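Soluble lytic murein transglycosylase (Pseudomonas aeruginosa, PDB 5OHU) cleaves the glycan strands of bacterial peptidoglycan as a lytic transglycosylase, turning over the cell wall by both exolytic and endolytic action. Local coordinates at residues A276-I281 / T298-G303; Q335-A338 / R342-Y345; Q347-Q352 / A380-V385. All coordinates share one frame; numbering follows the deposited sequence.

Interaction 1 (A276-I281 / T298-G303)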
loop_
_atom_site.group_PDB
_atom_site.type_symbol
_atom_site.label_atom_id
_atom_site.label_comp_id
_atom_site.label_asym_id
_atom_site.label_seq_id
_atom_site.Cartn_x
_atom_site.Cartn_y
_atom_site.Cartn_z
ATOM N N ALA A 276 -2.701 -14.778 -19.737
ATOM C CA ALA A 276 -3.257 -14.158 -18.541
ATOM C C ALA A 276 -4.023 -15.175 -17.711
ATOM O O ALA A 276 -3.849 -15.251 -16.490
ATOM C CB ALA A 276 -4.173 -12.988 -18.917
ATOM N N ILE A 277 -4.889 -15.962 -18.361
ATOM C CA ILE A 277 -5.640 -16.987 -17.645
ATOM C C ILE A 277 -4.687 -17.932 -16.929
ATOM O O ILE A 277 -4.802 -18.170 -15.716
ATOM C CB ILE A 277 -6.556 -17.754 -18.611
ATOM C CG1 ILE A 277 -7.562 -16.801 -19.254
ATOM C CG2 ILE A 277 -7.277 -18.845 -17.864
ATOM C CD1 ILE A 277 -8.362 -17.450 -20.399
ATOM N N ALA A 278 -3.725 -18.476 -17.677
ATOM C CA ALA A 278 -2.795 -19.455 -17.131
ATOM C C ALA A 278 -2.020 -18.882 -15.956
ATOM O O ALA A 278 -1.824 -19.559 -14.939
ATOM C CB ALA A 278 -1.832 -19.922 -18.222
ATOM N N ARG A 279 -1.582 -17.631 -16.068
ATOM C CA ARG A 279 -0.806 -17.046 -14.984
ATOM C C ARG A 279 -1.665 -16.820 -13.745
ATOM O O ARG A 279 -1.216 -17.090 -12.623
ATOM C CB ARG A 279 -0.127 -15.761 -15.459
ATOM C CG ARG A 279 1.031 -16.052 -16.438
ATOM C CD ARG A 279 1.858 -14.790 -16.777
ATOM N NE ARG A 279 2.755 -14.990 -17.918
ATOM C CZ ARG A 279 3.388 -14.004 -18.554
ATOM N NH1 ARG A 279 3.218 -12.748 -18.163
ATOM N NH2 ARG A 279 4.176 -14.267 -19.590
ATOM N N GLU A 280 -2.919 -16.393 -13.915
ATOM C CA GLU A 280 -3.767 -16.208 -12.738
ATOM C C GLU A 280 -4.127 -17.544 -12.094
ATOM O O GLU A 280 -4.119 -17.664 -10.866
ATOM C CB GLU A 280 -5.031 -15.424 -13.093
ATOM C CG GLU A 280 -5.854 -15.023 -11.875
ATOM C CD GLU A 280 -5.005 -14.404 -10.756
ATOM O OE1 GLU A 280 -4.862 -15.039 -9.683
ATOM O OE2 GLU A 280 -4.472 -13.289 -10.948
ATOM N N ILE A 281 -4.441 -18.562 -12.901
ATOM C CA ILE A 281 -4.679 -19.891 -12.347
ATOM C C ILE A 281 -3.403 -20.436 -11.705
ATOM O O ILE A 281 -3.433 -20.969 -10.587
ATOM C CB ILE A 281 -5.226 -20.839 -13.431
ATOM C CG1 ILE A 281 -6.645 -20.406 -13.837
ATOM C CG2 ILE A 281 -5.239 -22.291 -12.947
ATOM C CD1 ILE A 281 -7.163 -21.116 -15.047
ATOM N N THR A 298 5.568 -22.858 -15.711
ATOM C CA THR A 298 6.775 -23.048 -16.505
ATOM C C THR A 298 6.482 -22.905 -17.995
ATOM O O THR A 298 7.278 -22.324 -18.744
ATOM C CB THR A 298 7.365 -24.426 -16.190
ATOM O OG1 THR A 298 7.684 -24.494 -14.796
ATOM C CG2 THR A 298 8.622 -24.702 -17.009
ATOM N N GLN A 299 5.342 -23.424 -18.441
ATOM C CA GLN A 299 4.983 -23.347 -19.848
ATOM C C GLN A 299 4.534 -21.943 -20.254
ATOM O O GLN A 299 4.778 -21.520 -21.391
ATOM C CB GLN A 299 3.879 -24.367 -20.137
ATOM C CG GLN A 299 3.306 -24.325 -21.539
ATOM C CD GLN A 299 4.241 -24.938 -22.557
ATOM O OE1 GLN A 299 5.177 -25.657 -22.202
ATOM N NE2 GLN A 299 3.995 -24.661 -23.829
ATOM N N TYR A 300 3.885 -21.196 -19.363
ATOM C CA TYR A 300 3.334 -19.916 -19.774
ATOM C C TYR A 300 4.181 -18.722 -19.352
ATOM O O TYR A 300 3.837 -17.592 -19.701
ATOM C CB TYR A 300 1.886 -19.791 -19.287
ATOM C CG TYR A 300 0.990 -20.624 -20.188
ATOM C CD1 TYR A 300 0.533 -20.117 -21.393
ATOM C CD2 TYR A 300 0.677 -21.947 -19.877
ATOM C CE1 TYR A 300 -0.244 -20.883 -22.248
ATOM C CE2 TYR A 300 -0.104 -22.725 -20.732
ATOM C CZ TYR A 300 -0.561 -22.181 -21.914
ATOM O OH TYR A 300 -1.333 -22.924 -22.780
ATOM N N ASP A 301 5.299 -18.941 -18.656
ATOM C CA ASP A 301 6.274 -17.870 -18.491
ATOM C C ASP A 301 7.684 -18.448 -18.580
ATOM O O ASP A 301 8.477 -18.337 -17.633
ATOM C CB ASP A 301 6.034 -17.130 -17.174
ATOM C CG ASP A 301 6.763 -15.788 -17.105
ATOM O OD1 ASP A 301 7.164 -15.270 -18.168
ATOM O OD2 ASP A 301 6.895 -15.227 -15.991
ATOM N N PRO A 302 8.043 -19.070 -19.702
ATOM C CA PRO A 302 9.380 -19.684 -19.783
ATOM C C PRO A 302 10.515 -18.681 -19.636
ATOM O O PRO A 302 11.592 -19.049 -19.144
ATOM C CB PRO A 302 9.375 -20.339 -21.173
ATOM C CG PRO A 302 8.433 -19.497 -21.968
ATOM C CD PRO A 302 7.332 -19.124 -20.996
ATOM N N GLY A 303 10.312 -17.429 -20.032
ATOM C CA GLY A 303 11.374 -16.449 -19.947
ATOM C C GLY A 303 11.389 -15.596 -18.694
ATOM O O GLY A 303 12.149 -14.624 -18.635
#

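Interaction 2 (Q335-A338 / R342-Y345)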
loop_
_atom_site.group_PDB
_atom_site.type_symbol
_atom_site.label_atom_id
_atom_site.label_comp_id
_atom_site.label_asym_id
_atom_site.label_seq_id
_atom_site.Cartn_x
_atom_site.Cartn_y
_atom_site.Cartn_z
ATOM N N GLN A 335 17.520 -9.287 -13.216
ATOM C CA GLN A 335 18.399 -8.491 -12.360
ATOM C C GLN A 335 17.672 -7.917 -11.148
ATOM O O GLN A 335 18.199 -7.945 -10.035
ATOM C CB GLN A 335 19.025 -7.369 -13.188
ATOM C CG GLN A 335 19.709 -6.258 -12.387
ATOM C CD GLN A 335 20.978 -6.721 -11.687
ATOM O OE1 GLN A 335 21.510 -7.793 -11.977
ATOM N NE2 GLN A 335 21.469 -5.906 -10.762
ATOM N N ASP A 336 16.480 -7.358 -11.349
ATOM C CA ASP A 336 15.763 -6.742 -10.240
ATOM C C ASP A 336 15.386 -7.753 -9.158
ATOM O O ASP A 336 15.298 -7.378 -7.987
ATOM C CB ASP A 336 14.523 -6.014 -10.755
ATOM C CG ASP A 336 13.578 -6.929 -11.511
ATOM O OD1 ASP A 336 14.041 -7.957 -12.040
ATOM O OD2 ASP A 336 12.375 -6.613 -11.595
ATOM N N LEU A 337 15.162 -9.029 -9.508
ATOM C CA LEU A 337 14.894 -10.013 -8.461
ATOM C C LEU A 337 16.193 -10.550 -7.871
ATOM O O LEU A 337 16.301 -10.730 -6.653
ATOM C CB LEU A 337 14.052 -11.167 -9.001
ATOM C CG LEU A 337 12.563 -10.929 -9.244
ATOM C CD1 LEU A 337 11.930 -12.258 -9.557
ATOM C CD2 LEU A 337 11.863 -10.321 -8.046
ATOM N N ALA A 338 17.191 -10.792 -8.724
ATOM C CA ALA A 338 18.479 -11.287 -8.257
ATOM C C ALA A 338 19.144 -10.325 -7.272
ATOM O O ALA A 338 19.908 -10.764 -6.405
ATOM C CB ALA A 338 19.402 -11.536 -9.452
ATOM N N ARG A 342 16.172 -10.998 -0.486
ATOM C CA ARG A 342 15.348 -12.203 -0.485
ATOM C C ARG A 342 15.952 -13.305 -1.354
ATOM O O ARG A 342 16.191 -14.430 -0.888
ATOM C CB ARG A 342 13.931 -11.863 -0.959
ATOM C CG ARG A 342 13.076 -13.104 -1.157
ATOM C CD ARG A 342 11.717 -12.765 -1.693
ATOM N NE ARG A 342 10.979 -11.928 -0.752
ATOM C CZ ARG A 342 10.369 -10.804 -1.109
ATOM N NH1 ARG A 342 10.433 -10.402 -2.376
ATOM N NH2 ARG A 342 9.713 -10.096 -0.207
ATOM N N TRP A 343 16.198 -13.017 -2.623
ATOM C CA TRP A 343 16.632 -14.115 -3.478
ATOM C C TRP A 343 18.122 -14.375 -3.382
ATOM O O TRP A 343 18.556 -15.489 -3.706
ATOM C CB TRP A 343 16.186 -13.878 -4.926
ATOM C CG TRP A 343 14.705 -13.852 -4.945
ATOM C CD1 TRP A 343 13.879 -12.782 -5.234
ATOM C CD2 TRP A 343 13.850 -14.916 -4.535
ATOM N NE1 TRP A 343 12.569 -13.145 -5.051
ATOM C CE2 TRP A 343 12.524 -14.449 -4.629
ATOM C CE3 TRP A 343 14.078 -16.234 -4.118
ATOM C CZ2 TRP A 343 11.432 -15.253 -4.319
ATOM C CZ3 TRP A 343 12.998 -17.021 -3.802
ATOM C CH2 TRP A 343 11.689 -16.530 -3.904
ATOM N N ARG A 344 18.910 -13.410 -2.903
ATOM C CA ARG A 344 20.277 -13.747 -2.511
ATOM C C ARG A 344 20.254 -14.722 -1.345
ATOM O O ARG A 344 21.014 -15.701 -1.321
ATOM C CB ARG A 344 21.068 -12.485 -2.150
ATOM C CG ARG A 344 21.503 -11.653 -3.359
ATOM C CD ARG A 344 22.425 -10.510 -2.966
ATOM N NE ARG A 344 21.622 -9.375 -2.525
ATOM C CZ ARG A 344 21.967 -8.506 -1.577
ATOM N NH1 ARG A 344 23.132 -8.628 -0.954
ATOM N NH2 ARG A 344 21.136 -7.512 -1.273
ATOM N N TYR A 345 19.357 -14.496 -0.382
ATOM C CA TYR A 345 19.252 -15.449 0.713
ATOM C C TYR A 345 18.821 -16.816 0.206
ATOM O O TYR A 345 19.425 -17.832 0.559
ATOM C CB TYR A 345 18.283 -14.964 1.800
ATOM C CG TYR A 345 18.077 -16.053 2.833
ATOM C CD1 TYR A 345 19.072 -16.320 3.792
ATOM C CD2 TYR A 345 16.924 -16.845 2.823
ATOM C CE1 TYR A 345 18.927 -17.336 4.719
ATOM C CE2 TYR A 345 16.754 -17.860 3.751
ATOM C CZ TYR A 345 17.762 -18.098 4.698
ATOM O OH TYR A 345 17.600 -19.108 5.621
#

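Interaction 3 (Q347-Q352 / A380-V385)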
loop_
_atom_site.group_PDB
_atom_site.type_symbol
_atom_site.label_atom_id
_atom_site.label_comp_id
_atom_site.label_asym_id
_atom_site.label_seq_id
_atom_site.Cartn_x
_atom_site.Cartn_y
_atom_site.Cartn_z
ATOM N N GLN A 347 18.965 -18.194 -2.726
ATOM C CA GLN A 347 19.968 -18.887 -3.525
ATOM C C GLN A 347 20.962 -19.634 -2.635
ATOM O O GLN A 347 21.233 -20.824 -2.847
ATOM C CB GLN A 347 20.701 -17.912 -4.442
ATOM C CG GLN A 347 21.859 -18.593 -5.152
ATOM C CD GLN A 347 22.432 -17.743 -6.274
ATOM O OE1 GLN A 347 23.550 -17.268 -6.183
ATOM N NE2 GLN A 347 21.648 -17.538 -7.328
ATOM N N ALA A 348 21.517 -18.943 -1.635
ATOM C CA ALA A 348 22.425 -19.592 -0.693
ATOM C C ALA A 348 21.731 -20.724 0.060
ATOM O O ALA A 348 22.291 -21.816 0.205
ATOM C CB ALA A 348 22.978 -18.559 0.293
ATOM N N ARG A 349 20.493 -20.495 0.516
ATOM C CA ARG A 349 19.834 -21.464 1.392
ATOM C C ARG A 349 19.349 -22.691 0.623
ATOM O O ARG A 349 19.466 -23.824 1.118
ATOM C CB ARG A 349 18.673 -20.796 2.154
ATOM C CG ARG A 349 17.814 -21.773 3.008
ATOM C CD ARG A 349 18.635 -22.207 4.234
ATOM N NE ARG A 349 17.938 -23.196 5.058
ATOM C CZ ARG A 349 18.520 -24.063 5.889
ATOM N NH1 ARG A 349 19.834 -24.102 6.017
ATOM N NH2 ARG A 349 17.779 -24.908 6.584
ATOM N N SER A 350 18.828 -22.504 -0.593
ATOM C CA SER A 350 18.446 -23.677 -1.374
ATOM C C SER A 350 19.671 -24.494 -1.767
ATOM O O SER A 350 19.607 -25.728 -1.791
ATOM C CB SER A 350 17.627 -23.277 -2.608
ATOM O OG SER A 350 18.371 -22.455 -3.496
ATOM N N LEU A 351 20.800 -23.835 -2.059
ATOM C CA LEU A 351 22.033 -24.575 -2.332
ATOM C C LEU A 351 22.454 -25.399 -1.112
ATOM O O LEU A 351 22.774 -26.589 -1.223
ATOM C CB LEU A 351 23.153 -23.609 -2.760
ATOM C CG LEU A 351 24.486 -24.266 -3.183
ATOM C CD1 LEU A 351 24.277 -25.335 -4.280
ATOM C CD2 LEU A 351 25.551 -23.238 -3.641
ATOM N N GLN A 352 22.434 -24.785 0.069
ATOM C CA GLN A 352 22.802 -25.497 1.286
ATOM C C GLN A 352 21.880 -26.689 1.539
ATOM O O GLN A 352 22.332 -27.759 1.970
ATOM C CB GLN A 352 22.787 -24.513 2.460
ATOM C CG GLN A 352 22.949 -25.148 3.816
ATOM C CD GLN A 352 22.937 -24.130 4.946
ATOM O OE1 GLN A 352 22.183 -23.156 4.919
ATOM N NE2 GLN A 352 23.755 -24.370 5.956
ATOM N N ALA A 380 23.017 -14.164 8.573
ATOM C CA ALA A 380 23.921 -14.208 9.720
ATOM C C ALA A 380 23.602 -15.399 10.615
ATOM O O ALA A 380 24.510 -16.080 11.106
ATOM C CB ALA A 380 23.843 -12.908 10.509
ATOM N N ASP A 381 22.314 -15.683 10.819
ATOM C CA ASP A 381 21.946 -16.850 11.611
ATOM C C ASP A 381 22.455 -18.142 10.980
ATOM O O ASP A 381 22.906 -19.045 11.688
ATOM C CB ASP A 381 20.436 -16.915 11.791
ATOM C CG ASP A 381 19.994 -18.208 12.427
ATOM O OD1 ASP A 381 20.147 -18.336 13.657
ATOM O OD2 ASP A 381 19.503 -19.094 11.698
ATOM N N ARG A 382 22.380 -18.257 9.654
ATOM C CA ARG A 382 22.872 -19.473 9.017
ATOM C C ARG A 382 24.380 -19.607 9.144
ATOM O O ARG A 382 24.892 -20.722 9.210
ATOM C CB ARG A 382 22.455 -19.532 7.544
ATOM C CG ARG A 382 20.959 -19.546 7.350
ATOM C CD ARG A 382 20.441 -20.958 7.597
ATOM N NE ARG A 382 18.973 -20.999 7.579
ATOM C CZ ARG A 382 18.184 -21.805 8.292
ATOM N NH1 ARG A 382 18.707 -22.668 9.142
ATOM N NH2 ARG A 382 16.863 -21.761 8.124
ATOM N N LEU A 383 25.102 -18.496 9.189
ATOM C CA LEU A 383 26.532 -18.519 9.447
ATOM C C LEU A 383 26.867 -18.593 10.936
ATOM O O LEU A 383 28.036 -18.773 11.272
ATOM C CB LEU A 383 27.189 -17.275 8.837
ATOM C CG LEU A 383 27.255 -17.084 7.317
ATOM C CD1 LEU A 383 27.711 -15.663 6.981
ATOM C CD2 LEU A 383 28.193 -18.102 6.659
ATOM N N SER A 384 25.885 -18.431 11.826
ATOM C CA SER A 384 26.121 -18.346 13.276
ATOM C C SER A 384 27.145 -17.263 13.622
ATOM O O SER A 384 28.094 -17.481 14.385
ATOM C CB SER A 384 26.555 -19.699 13.849
ATOM O OG SER A 384 25.574 -20.683 13.604
ATOM N N VAL A 385 26.962 -16.089 13.038
ATOM C CA VAL A 385 27.803 -14.937 13.352
ATOM C C VAL A 385 26.902 -13.883 13.975
ATOM O O VAL A 385 25.670 -13.926 13.803
ATOM C CB VAL A 385 28.545 -14.411 12.102
ATOM C CG1 VAL A 385 29.411 -15.527 11.489
ATOM C CG2 VAL A 385 27.569 -13.852 11.096
#

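Interaction 1 (A276-I281 / T298-G303)
Arg279 reaches from helix 271-287 to the backbone carbonyl of Tyr300 and lays one edge of its guanidinium against it, the oxygen lying in the plane of the group. Two weak hydrogen bonds share that oxygen: NE and NH2 of Arg279 each stand 3.3 Å from Tyr300 O. The chain, extended from CG to NE, is long enough to span the gap between the helices, and the two N-H groups on one edge suit an acceptor in the last turn of helix 293-300. Asp301, the first residue past that helix, brings its carboxylate over one guanidinium face, with OD1 3.5 Å from NH2 of Arg279. This salt bridge is one of charge alone, since no N-H points at OD1; the carboxylate is held instead by the backbone N of Arg305 and of Asp306. Further out, Ala278 CB sits over a face of the Tyr300 ring, 3.8 Å from its centroid, a CH-pi contact. The small methyl lets the ring lie close to helix 271-287, where it also touches Lys274 and Val275. Consecutive helices running antiparallel in this way form the helical hairpins from which the alpha-superhelix of the Slt family is built.

Interaction 2 (Q335-A338 / R342-Y345)
Leu337 and Trp343 lie side by side and point the same way, both toward helix 307-319. Their apolar contact is light: Leu337 CB is 4.1 Å from Trp343 CD1, and a methyl, CD2, comes 4.2 Å from NE1 of the indole. The closer approach is by backbone, for Leu337 O meets the ring at its edge and in its plane, 3.5 Å from Trp343 CD1. With CG anti to its carbonyl carbon (chi1 -63°), Trp343 turns the pyrrole side of the indole to Leu337 while NE1 is hydrogen-bonded to Glu311. Tryptophan suits this position because it offers a broad apolar surface together with one N-H for a buried edge. Over one face of the indole passes Arg342 CD, 3.3 Å above the plane, and the guanidinium beyond it forms a salt bridge with the same Glu311.

Arg344 takes a different course. Its CG rests 3.6 Å from Ala338 O, the last carbonyl of the short helix, and a bend at chi3 (-84°) folds the chain so that NE bonds to Ala339 O and NH2 pairs with Glu371. The charge is thus met beyond the contact itself.

No hydrogen bond links the two segments directly; Thr340 bridges them instead, its hydroxyl bonded both to Leu337 O and to the backbone N of Trp343. The whole is a tight turn between two consecutive helices, in which the single-turn helix 335-338 breaks off and the chain starts again as helix 341-354 within the all-helical superhelix.

Interaction 3 (Q347-Q352 / A380-V385)
The guanidinium groups of Arg349 and Arg382 lie flat on each other, CZ over CZ at 3.3 Å, with planes only 2° apart. The two side chains come from different helices and cross at about a right angle, yet a bend at chi2 in each (72° in Arg349, -80° in Arg382) brings the flat ends face to face. Stacking leaves the N-H groups of both arginines directed outward around their rims, where polar partners can meet them. Gln352 takes one such place: its OE1 lies at the edge of the Arg349 guanidinium, in plane, and accepts a weak hydrogen bond of 2.8 Å from NH1 of Arg349. The same amide oxygen stands 3.9 Å from Arg382 CD, and the amide plane is almost perpendicular to the Arg382 guanidinium.

Arg382 belongs to the last turn of helix 374-383, which ends in a Schellman motif: Ser384 has positive phi, and Val385 N bonds back to Ala380 O at 3.1 Å. The stack therefore joins the middle of helix 341-354 to a helix terminus on the surface of the protein.

In the second shell, Tyr365 holds Gln352 OE1 from helix 360-368. Asp596, within the transglycosylase SLT region, forms a salt bridge with Arg382 NH2 and a longer, weak ion pair with Arg349 NE; its negative charge probably offsets much of the cost of bringing two cations together. On the face of Arg382 away from Arg349 lies Asp381 OD2, 4.3 Å above the plane and itself bridged to Arg637.

From the N terminus the contacts come in series, with none nested in or crossing another. Interaction 1 closes a loop of 16 residues and joins helix 271-287 to helix 293-300 and the turn after it. Interaction 2 closes the shortest, just three residues between its segments, the last of them already in helix 341-354. Interaction 3 spans 27 residues, taking in helix 360-368, and binds helix 341-354 to helix 374-383. Interactions 1 and 2 do not touch. Interactions 2 and 3 share helix 341-354 and meet where Tyr345 OH lies 3.0 Å from Arg382 NE, a probable hydrogen bond; Tyr345, in segment 342-345, and Arg382 both bond Asp596 of the SLT region.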